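Local structure of acetyltransferase (Escherichia coli, 7BYY) at residues G26-F30 with V41-K46; Q29-G33 with G104-Q110; V98-G104 with L118-F122. The protein acts as a GNAT-family toxin that acetylates aminoacyl-tRNAs, probably including glycyl-tRNA, with acetyl-CoA as the likely donor. The protein carries 1 engineered substitution. All coordinates share one frame; numbering follows the deposited sequence.

Interaction 1. Residues G26-F30 with V41-K46; sequences GQKQF and VRASLK
Gln27 and Phe30 pack against Val41 and Leu45 on the inner side of helix 35-50, and this is the close half of the contact. The Gln27 side chain starts with CG anti to the backbone N (chi1 177°) and stays extended, so it runs past two helix residues in turn. Its CG meets Val41 CG1 at 4.1 Å. Further along, NE2 lies 3.4 Å from Leu45 CD2, and the two side chains cross at about a right angle. The buried amide of Gln27 is satisfied at both ends, by Tyr18 OH at NE2 and by the backbone N of Tyr24 at OE1. Val41 divides its methyls between two partners. CG1 goes to Gln27, while CG2 comes obliquely to Phe30 CD2 at 4.1 Å. Leu67 of strand 67-79 touches Gln27, Phe30 and Val41. In this way the loop after strand 13-17 is packed with the first helix onto the GNAT sheet. The helix itself has a wider pi-type turn at 41-44. The other half faces solvent. There Arg42 lays its aliphatic part along the loop backbone, with CB 3.5 Å from Lys28 O. Its guanidinium turns one face to Gln29 O; that approach is modelled too close and its details are doubtful. A long, weak ion pair joins Arg42 NH2 to Asp38 OD2. Lys28 directs its CB away from the helix.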
loop_
_atom_site.group_PDB
_atom_site.type_symbol
_atom_site.label_atom_id
_atom_site.label_comp_id
_atom_site.label_asym_id
_atom_site.label_seq_id
_atom_site.Cartn_x
_atom_site.Cartn_y
_atom_site.Cartn_z
ATOM N N GLY A 26 -25.893 -13.395 -9.169
ATOM C CA GLY A 26 -25.517 -14.025 -7.924
ATOM C C GLY A 26 -24.903 -13.101 -6.897
ATOM O O GLY A 26 -24.747 -13.507 -5.741
ATOM N N GLN A 27 -24.559 -11.867 -7.271
ATOM C CA GLN A 27 -23.935 -10.951 -6.322
ATOM C C GLN A 27 -24.913 -10.519 -5.232
ATOM O O GLN A 27 -24.518 -10.343 -4.073
ATOM C CB GLN A 27 -23.383 -9.735 -7.067
ATOM C CG GLN A 27 -22.767 -8.679 -6.172
ATOM C CD GLN A 27 -22.078 -7.583 -6.960
ATOM O OE1 GLN A 27 -21.799 -7.737 -8.151
ATOM N NE2 GLN A 27 -21.791 -6.467 -6.294
ATOM N N LYS A 28 -26.193 -10.353 -5.579
ATOM C CA LYS A 28 -27.182 -9.887 -4.610
ATOM C C LYS A 28 -27.489 -10.923 -3.536
ATOM O O LYS A 28 -28.073 -10.571 -2.506
ATOM C CB LYS A 28 -28.477 -9.491 -5.318
ATOM C CG LYS A 28 -28.467 -8.088 -5.889
ATOM C CD LYS A 28 -29.690 -7.837 -6.759
ATOM C CE LYS A 28 -30.981 -8.038 -5.981
ATOM N NZ LYS A 28 -32.182 -7.827 -6.838
ATOM N N GLN A 29 -27.157 -12.193 -3.768
ATOM C CA GLN A 29 -27.308 -13.218 -2.741
ATOM C C GLN A 29 -25.973 -13.849 -2.360
ATOM O O GLN A 29 -25.561 -13.742 -1.202
ATOM C CB GLN A 29 -28.327 -14.262 -3.215
ATOM C CG GLN A 29 -29.499 -13.628 -3.969
ATOM C CD GLN A 29 -30.787 -14.414 -3.843
ATOM O OE1 GLN A 29 -31.785 -13.912 -3.321
ATOM N NE2 GLN A 29 -30.776 -15.652 -4.329
ATOM N N PHE A 30 -25.254 -14.453 -3.304
ATOM C CA PHE A 30 -23.883 -14.927 -3.089
ATOM C C PHE A 30 -23.757 -15.766 -1.811
ATOM O O PHE A 30 -23.140 -15.370 -0.824
ATOM C CB PHE A 30 -22.906 -13.748 -3.065
ATOM C CG PHE A 30 -21.466 -14.164 -3.140
ATOM C CD1 PHE A 30 -20.919 -14.605 -4.334
ATOM C CD2 PHE A 30 -20.661 -14.123 -2.017
ATOM C CE1 PHE A 30 -19.597 -14.992 -4.401
ATOM C CE2 PHE A 30 -19.340 -14.510 -2.078
ATOM C CZ PHE A 30 -18.807 -14.943 -3.271
ATOM N N VAL A 41 -20.980 -8.723 0.707
ATOM C CA VAL A 41 -21.076 -8.649 -0.746
ATOM C C VAL A 41 -22.471 -8.207 -1.169
ATOM O O VAL A 41 -22.625 -7.403 -2.099
ATOM C CB VAL A 41 -20.696 -10.005 -1.371
ATOM C CG1 VAL A 41 -20.719 -9.923 -2.890
ATOM C CG2 VAL A 41 -19.333 -10.461 -0.870
ATOM N N ARG A 42 -23.506 -8.711 -0.493
ATOM C CA ARG A 42 -24.869 -8.387 -0.901
ATOM C C ARG A 42 -25.164 -6.902 -0.733
ATOM O O ARG A 42 -25.708 -6.267 -1.643
ATOM C CB ARG A 42 -25.873 -9.211 -0.100
ATOM C CG ARG A 42 -25.804 -10.698 -0.345
ATOM C CD ARG A 42 -26.892 -11.406 0.445
ATOM N NE ARG A 42 -26.431 -12.664 1.019
ATOM C CZ ARG A 42 -27.172 -13.765 1.087
ATOM N NH1 ARG A 42 -28.408 -13.756 0.609
ATOM N NH2 ARG A 42 -26.673 -14.874 1.617
ATOM N N ALA A 43 -24.795 -6.327 0.410
ATOM C CA ALA A 43 -25.251 -4.998 0.791
ATOM C C ALA A 43 -24.164 -3.931 0.818
ATOM O O ALA A 43 -24.470 -2.762 0.578
ATOM C CB ALA A 43 -25.919 -5.045 2.172
ATOM N N SER A 44 -22.912 -4.286 1.108
ATOM C CA SER A 44 -21.887 -3.290 1.393
ATOM C C SER A 44 -20.723 -3.275 0.414
ATOM O O SER A 44 -19.829 -2.433 0.562
ATOM C CB SER A 44 -21.339 -3.496 2.811
ATOM O OG SER A 44 -20.153 -2.744 3.012
ATOM N N LEU A 45 -20.699 -4.168 -0.576
ATOM C CA LEU A 45 -19.532 -4.258 -1.450
ATOM C C LEU A 45 -19.384 -3.014 -2.317
ATOM O O LEU A 45 -18.271 -2.502 -2.494
ATOM C CB LEU A 45 -19.626 -5.510 -2.321
ATOM C CG LEU A 45 -18.628 -5.585 -3.480
ATOM C CD1 LEU A 45 -17.195 -5.708 -2.969
ATOM C CD2 LEU A 45 -18.974 -6.727 -4.419
ATOM N N LYS A 46 -20.495 -2.510 -2.860
ATOM C CA LYS A 46 -20.432 -1.381 -3.783
ATOM C C LYS A 46 -19.913 -0.122 -3.096
ATOM O O LYS A 46 -19.080 0.602 -3.654
ATOM C CB LYS A 46 -21.813 -1.125 -4.387
ATOM C CG LYS A 46 -22.271 -2.169 -5.391
ATOM C CD LYS A 46 -23.490 -1.681 -6.150
ATOM C CE LYS A 46 -23.603 -2.337 -7.515
ATOM N NZ LYS A 46 -24.534 -1.592 -8.418
#

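Interaction 2. Residues Q29-G33 with G104-Q110; sequences QFDCG and GVARKYQ
Asp31 grips Arg107 twice, once through its backbone and once through its carboxylate. Arg107 N donates to Asp31 O over 2.7 Å at 160°, within the carbonyl plane. Arg107 then bends at chi3 and brings its guanidinium edge to the carboxylate. NH2 reaches Asp31 OD2 at 2.6 Å on the syn side, and NE adds a weak bond to the same oxygen. The carboxylate and guanidinium planes are 53° apart, so the salt bridge is twisted. Beside it, Cys32 CB sits 3.3 Å from Val105 O. Phe30 points the edge of its ring at Gly104 O, 3.5 Å from CZ, and touches Ala106 CB with CE1. Gln110 NE2 donates firmly to Val105 O at 164°, and this places it for a weak bond to Cys32 O. Further out, Asp38 OD1 accepts from Cys32 N. Asp38 OD2 lies near Asp31 OD1, a pairing that the charge of Arg107 probably eases. Backbone bonds to Ile70 and Ile68 hold Gly104 and Ala106 on the sheet. Residues 104-105 end the central GNAT strand, and 106-110 continue through a 3-10 turn toward the loop before helix 114-132, a loop that in relatives binds the pyrophosphate of acetyl-CoA.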
loop_
_atom_site.group_PDB
_atom_site.type_symbol
_atom_site.label_atom_id
_atom_site.label_comp_id
_atom_site.label_asym_id
_atom_site.label_seq_id
_atom_site.Cartn_x
_atom_site.Cartn_y
_atom_site.Cartn_z
ATOM N N GLN A 29 -27.157 -12.193 -3.768
ATOM C CA GLN A 29 -27.308 -13.218 -2.741
ATOM C C GLN A 29 -25.973 -13.849 -2.360
ATOM O O GLN A 29 -25.561 -13.742 -1.202
ATOM C CB GLN A 29 -28.327 -14.262 -3.215
ATOM C CG GLN A 29 -29.499 -13.628 -3.969
ATOM C CD GLN A 29 -30.787 -14.414 -3.843
ATOM O OE1 GLN A 29 -31.785 -13.912 -3.321
ATOM N NE2 GLN A 29 -30.776 -15.652 -4.329
ATOM N N PHE A 30 -25.254 -14.453 -3.304
ATOM C CA PHE A 30 -23.883 -14.927 -3.089
ATOM C C PHE A 30 -23.757 -15.766 -1.811
ATOM O O PHE A 30 -23.140 -15.370 -0.824
ATOM C CB PHE A 30 -22.906 -13.748 -3.065
ATOM C CG PHE A 30 -21.466 -14.164 -3.140
ATOM C CD1 PHE A 30 -20.919 -14.605 -4.334
ATOM C CD2 PHE A 30 -20.661 -14.123 -2.017
ATOM C CE1 PHE A 30 -19.597 -14.992 -4.401
ATOM C CE2 PHE A 30 -19.340 -14.510 -2.078
ATOM C CZ PHE A 30 -18.807 -14.943 -3.271
ATOM N N ASP A 31 -24.381 -16.938 -1.844
ATOM C CA ASP A 31 -24.231 -17.886 -0.745
ATOM C C ASP A 31 -22.846 -18.521 -0.810
ATOM O O ASP A 31 -22.557 -19.308 -1.718
ATOM C CB ASP A 31 -25.323 -18.950 -0.811
ATOM C CG ASP A 31 -25.364 -19.811 0.432
ATOM O OD1 ASP A 31 -24.643 -19.492 1.402
ATOM O OD2 ASP A 31 -26.119 -20.805 0.446
ATOM N N CYS A 32 -21.986 -18.193 0.157
ATOM C CA CYS A 32 -20.618 -18.693 0.169
ATOM C C CYS A 32 -20.250 -19.468 1.430
ATOM O O CYS A 32 -19.126 -19.981 1.515
ATOM C CB CYS A 32 -19.628 -17.534 -0.017
ATOM S SG CYS A 32 -19.069 -16.759 1.521
ATOM N N GLY A 33 -21.149 -19.568 2.410
ATOM C CA GLY A 33 -20.896 -20.309 3.625
ATOM C C GLY A 33 -20.424 -19.467 4.795
ATOM O O GLY A 33 -20.481 -19.937 5.939
ATOM N N GLY A 104 -14.128 -15.259 -0.331
ATOM C CA GLY A 104 -15.162 -16.277 -0.307
ATOM C C GLY A 104 -15.485 -16.768 -1.700
ATOM O O GLY A 104 -15.491 -15.995 -2.658
ATOM N N VAL A 105 -15.747 -18.069 -1.800
ATOM C CA VAL A 105 -16.185 -18.708 -3.035
ATOM C C VAL A 105 -17.626 -19.152 -2.839
ATOM O O VAL A 105 -17.952 -19.775 -1.821
ATOM C CB VAL A 105 -15.288 -19.903 -3.407
ATOM C CG1 VAL A 105 -15.930 -20.725 -4.521
ATOM C CG2 VAL A 105 -13.903 -19.428 -3.816
ATOM N N ALA A 106 -18.486 -18.824 -3.802
ATOM C CA ALA A 106 -19.880 -19.238 -3.731
ATOM C C ALA A 106 -19.977 -20.752 -3.580
ATOM O O ALA A 106 -19.163 -21.507 -4.120
ATOM C CB ALA A 106 -20.644 -18.773 -4.970
ATOM N N ARG A 107 -20.988 -21.194 -2.829
ATOM C CA ARG A 107 -21.037 -22.588 -2.398
ATOM C C ARG A 107 -21.195 -23.544 -3.573
ATOM O O ARG A 107 -20.641 -24.649 -3.558
ATOM C CB ARG A 107 -22.169 -22.786 -1.391
ATOM C CG ARG A 107 -21.795 -22.416 0.036
ATOM C CD ARG A 107 -22.676 -23.134 1.035
ATOM N NE ARG A 107 -24.088 -22.870 0.782
ATOM C CZ ARG A 107 -25.058 -23.760 0.958
ATOM N NH1 ARG A 107 -24.770 -24.981 1.389
ATOM N NH2 ARG A 107 -26.315 -23.428 0.700
ATOM N N LYS A 108 -21.942 -23.145 -4.601
ATOM C CA LYS A 108 -22.141 -24.033 -5.740
ATOM C C LYS A 108 -20.921 -24.119 -6.650
ATOM O O LYS A 108 -20.978 -24.824 -7.662
ATOM C CB LYS A 108 -23.369 -23.602 -6.546
ATOM C CG LYS A 108 -23.245 -22.276 -7.263
ATOM C CD LYS A 108 -24.277 -22.188 -8.375
ATOM C CE LYS A 108 -24.901 -20.810 -8.444
ATOM N NZ LYS A 108 -25.946 -20.731 -9.504
ATOM N N TYR A 109 -19.830 -23.425 -6.318
ATOM C CA TYR A 109 -18.555 -23.580 -7.006
ATOM C C TYR A 109 -17.450 -24.091 -6.096
ATOM O O TYR A 109 -16.314 -24.253 -6.558
ATOM C CB TYR A 109 -18.098 -22.254 -7.628
ATOM C CG TYR A 109 -19.151 -21.531 -8.429
ATOM C CD1 TYR A 109 -19.987 -20.602 -7.827
ATOM C CD2 TYR A 109 -19.297 -21.762 -9.792
ATOM C CE1 TYR A 109 -20.947 -19.930 -8.552
ATOM C CE2 TYR A 109 -20.257 -21.093 -10.527
ATOM C CZ TYR A 109 -21.077 -20.180 -9.900
ATOM O OH TYR A 109 -22.035 -19.513 -10.619
ATOM N N GLN A 110 -17.738 -24.333 -4.820
ATOM C CA GLN A 110 -16.710 -24.770 -3.890
ATOM C C GLN A 110 -16.248 -26.188 -4.228
ATOM O O GLN A 110 -16.808 -26.868 -5.093
ATOM C CB GLN A 110 -17.224 -24.697 -2.452
ATOM C CG GLN A 110 -17.432 -23.277 -1.945
ATOM C CD GLN A 110 -17.983 -23.231 -0.532
ATOM O OE1 GLN A 110 -18.240 -24.268 0.080
ATOM N NE2 GLN A 110 -18.172 -22.024 -0.009
HETATM O O HOH W 1 -15.907 -19.190 1.376
#

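Interaction 3. Residues V98-G104 with L118-F122; sequences VRLVMLG and LLCDF
Strand 98-104 and helix 118-122 meet in a buried, wholly apolar strand-to-helix contact, carried by Val98, Leu100 and Leu103 against Leu118, Leu119 and Phe122. It lies close to the centre of the chain. The two belong to the beta-alpha-beta crossover of strand 94-105, helix 114-132 and strand 137-142, the core of the GNAT fold. The axes of the two segments come within 10.6 Å, with N-to-C directions 139° apart. A classic beta bulge interrupts the strand, with Val101 and Met102 both facing Thr72. In a regular strand, residues three apart would point to different sides. Here Leu100 and Leu103, placed before and after the bulge, both turn toward the helix. In GNAT enzymes a bulge at this strand usually helps to splay it from the next parallel strand, opening the acetyl-CoA site. Leu103 gives one methyl to each of two consecutive helix residues. CD1 touches Leu118 CD1 at 3.5 Å, and CD2 meets Leu119 CD1 at 4.1 Å. That same Leu119 methyl also reaches Leu100 CD2 at 4.0 Å, so it touches both strand leucines. Phe149 and Tyr150 of helix 147-151 pack on Leu103 as well. At the other end, Val98 packs on Leu133 of the second subunit. Val98 CG1 meets the edge of the Phe122 ring near the ring plane, 4.0 Å from CZ. Phe122 holds CG anti to its backbone N (chi1 168°), which turns the ring to the strand. Leu100 CD1 makes a CH-pi contact with that ring, 3.7 Å from the Phe122 centroid and 13° off the normal.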
loop_
_atom_site.group_PDB
_atom_site.type_symbol
_atom_site.label_atom_id
_atom_site.label_comp_id
_atom_site.label_asym_id
_atom_site.label_seq_id
_atom_site.Cartn_x
_atom_site.Cartn_y
_atom_site.Cartn_z
ATOM N N VAL A 98 0.011 -5.801 2.967
ATOM C CA VAL A 98 -1.325 -5.798 2.388
ATOM C C VAL A 98 -2.169 -6.788 3.176
ATOM O O VAL A 98 -1.807 -7.964 3.296
ATOM C CB VAL A 98 -1.297 -6.156 0.895
ATOM C CG1 VAL A 98 -2.706 -6.453 0.399
ATOM C CG2 VAL A 98 -0.666 -5.026 0.092
ATOM N N ARG A 99 -3.287 -6.323 3.726
ATOM C CA ARG A 99 -4.158 -7.192 4.504
ATOM C C ARG A 99 -5.238 -7.791 3.613
ATOM O O ARG A 99 -5.922 -7.068 2.882
ATOM C CB ARG A 99 -4.807 -6.441 5.667
ATOM C CG ARG A 99 -5.794 -7.307 6.437
ATOM C CD ARG A 99 -6.398 -6.583 7.619
ATOM N NE ARG A 99 -6.822 -5.236 7.265
ATOM C CZ ARG A 99 -7.756 -4.553 7.918
ATOM N NH1 ARG A 99 -8.370 -5.102 8.961
ATOM N NH2 ARG A 99 -8.075 -3.323 7.525
ATOM N N LEU A 100 -5.379 -9.113 3.678
ATOM C CA LEU A 100 -6.493 -9.814 3.050
ATOM C C LEU A 100 -7.623 -9.885 4.069
ATOM O O LEU A 100 -7.507 -10.573 5.089
ATOM C CB LEU A 100 -6.067 -11.207 2.593
ATOM C CG LEU A 100 -7.036 -11.943 1.669
ATOM C CD1 LEU A 100 -7.219 -11.159 0.388
ATOM C CD2 LEU A 100 -6.542 -13.346 1.367
ATOM N N VAL A 101 -8.708 -9.161 3.810
ATOM C CA VAL A 101 -9.790 -9.073 4.781
ATOM C C VAL A 101 -10.950 -10.011 4.466
ATOM O O VAL A 101 -11.734 -10.331 5.373
ATOM C CB VAL A 101 -10.292 -7.618 4.915
ATOM C CG1 VAL A 101 -9.113 -6.660 4.987
ATOM C CG2 VAL A 101 -11.208 -7.253 3.768
ATOM N N MET A 102 -11.071 -10.480 3.226
ATOM C CA MET A 102 -12.174 -11.359 2.866
ATOM C C MET A 102 -11.821 -12.115 1.598
ATOM O O MET A 102 -11.252 -11.542 0.665
ATOM C CB MET A 102 -13.471 -10.572 2.658
ATOM C CG MET A 102 -14.459 -10.711 3.792
ATOM S SD MET A 102 -15.892 -9.647 3.578
ATOM C CE MET A 102 -15.120 -8.030 3.648
ATOM N N LEU A 103 -12.162 -13.402 1.575
ATOM C CA LEU A 103 -12.077 -14.182 0.345
ATOM C C LEU A 103 -13.077 -15.320 0.466
ATOM O O LEU A 103 -12.894 -16.224 1.288
ATOM C CB LEU A 103 -10.662 -14.700 0.111
ATOM C CG LEU A 103 -10.510 -15.922 -0.799
ATOM C CD1 LEU A 103 -10.924 -15.593 -2.215
ATOM C CD2 LEU A 103 -9.080 -16.420 -0.778
ATOM N N GLY A 104 -14.128 -15.259 -0.331
ATOM C CA GLY A 104 -15.162 -16.277 -0.307
ATOM C C GLY A 104 -15.485 -16.768 -1.700
ATOM O O GLY A 104 -15.491 -15.995 -2.658
ATOM N N LEU A 118 -8.466 -17.713 -7.004
ATOM C CA LEU A 118 -8.595 -16.335 -6.550
ATOM C C LEU A 118 -7.371 -15.884 -5.768
ATOM O O LEU A 118 -6.995 -14.708 -5.838
ATOM C CB LEU A 118 -9.850 -16.177 -5.695
ATOM C CG LEU A 118 -10.920 -15.293 -6.330
ATOM C CD1 LEU A 118 -12.173 -15.292 -5.490
ATOM C CD2 LEU A 118 -10.405 -13.878 -6.557
ATOM N N LEU A 119 -6.747 -16.791 -5.016
ATOM C CA LEU A 119 -5.570 -16.408 -4.246
ATOM C C LEU A 119 -4.377 -16.134 -5.153
ATOM O O LEU A 119 -3.598 -15.210 -4.897
ATOM C CB LEU A 119 -5.230 -17.492 -3.227
ATOM C CG LEU A 119 -4.296 -17.017 -2.114
ATOM C CD1 LEU A 119 -5.025 -16.083 -1.160
ATOM C CD2 LEU A 119 -3.708 -18.195 -1.369
ATOM N N CYS A 120 -4.215 -16.924 -6.215
ATOM C CA CYS A 120 -3.115 -16.670 -7.136
ATOM C C CYS A 120 -3.364 -15.417 -7.967
ATOM O O CYS A 120 -2.412 -14.714 -8.322
ATOM C CB CYS A 120 -2.881 -17.884 -8.036
ATOM S SG CYS A 120 -1.556 -18.979 -7.449
ATOM N N ASP A 121 -4.627 -15.114 -8.277
ATOM C CA ASP A 121 -4.924 -13.837 -8.918
ATOM C C ASP A 121 -4.719 -12.679 -7.951
ATOM O O ASP A 121 -4.347 -11.577 -8.371
ATOM C CB ASP A 121 -6.352 -13.833 -9.467
ATOM C CG ASP A 121 -6.495 -14.674 -10.723
ATOM O OD1 ASP A 121 -7.536 -15.350 -10.874
ATOM O OD2 ASP A 121 -5.563 -14.664 -11.557
ATOM N N PHE A 122 -4.948 -12.911 -6.658
ATOM C CA PHE A 122 -4.656 -11.891 -5.659
ATOM C C PHE A 122 -3.154 -11.736 -5.457
ATOM O O PHE A 122 -2.661 -10.620 -5.257
ATOM C CB PHE A 122 -5.349 -12.243 -4.343
ATOM C CG PHE A 122 -4.887 -11.427 -3.174
ATOM C CD1 PHE A 122 -5.265 -10.099 -3.048
ATOM C CD2 PHE A 122 -4.081 -11.988 -2.196
ATOM C CE1 PHE A 122 -4.841 -9.345 -1.970
ATOM C CE2 PHE A 122 -3.654 -11.240 -1.119
ATOM C CZ PHE A 122 -4.037 -9.918 -1.004
#

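In the fold
From the N terminus, the loop after strand 13-17 comes first. Interaction 1 closes a short loop by folding residues 26-30 back on helix 35-50, only a little further along the chain. Interaction 2 starts from the same stretch, sharing Gln29 and Phe30, but closes much later. It spans helix 35-50 and the strands 55-61 and 67-79 to reach the end of strand 94-105. Interaction 3 opens upstream on that strand and closes on helix 114-132, so it crosses interaction 2, with Gly104 common to both. Phe30 also touches Gly104, linking interactions 1 and 3. Together they tie the N-terminal loop and helix to the central strand and its crossover helix.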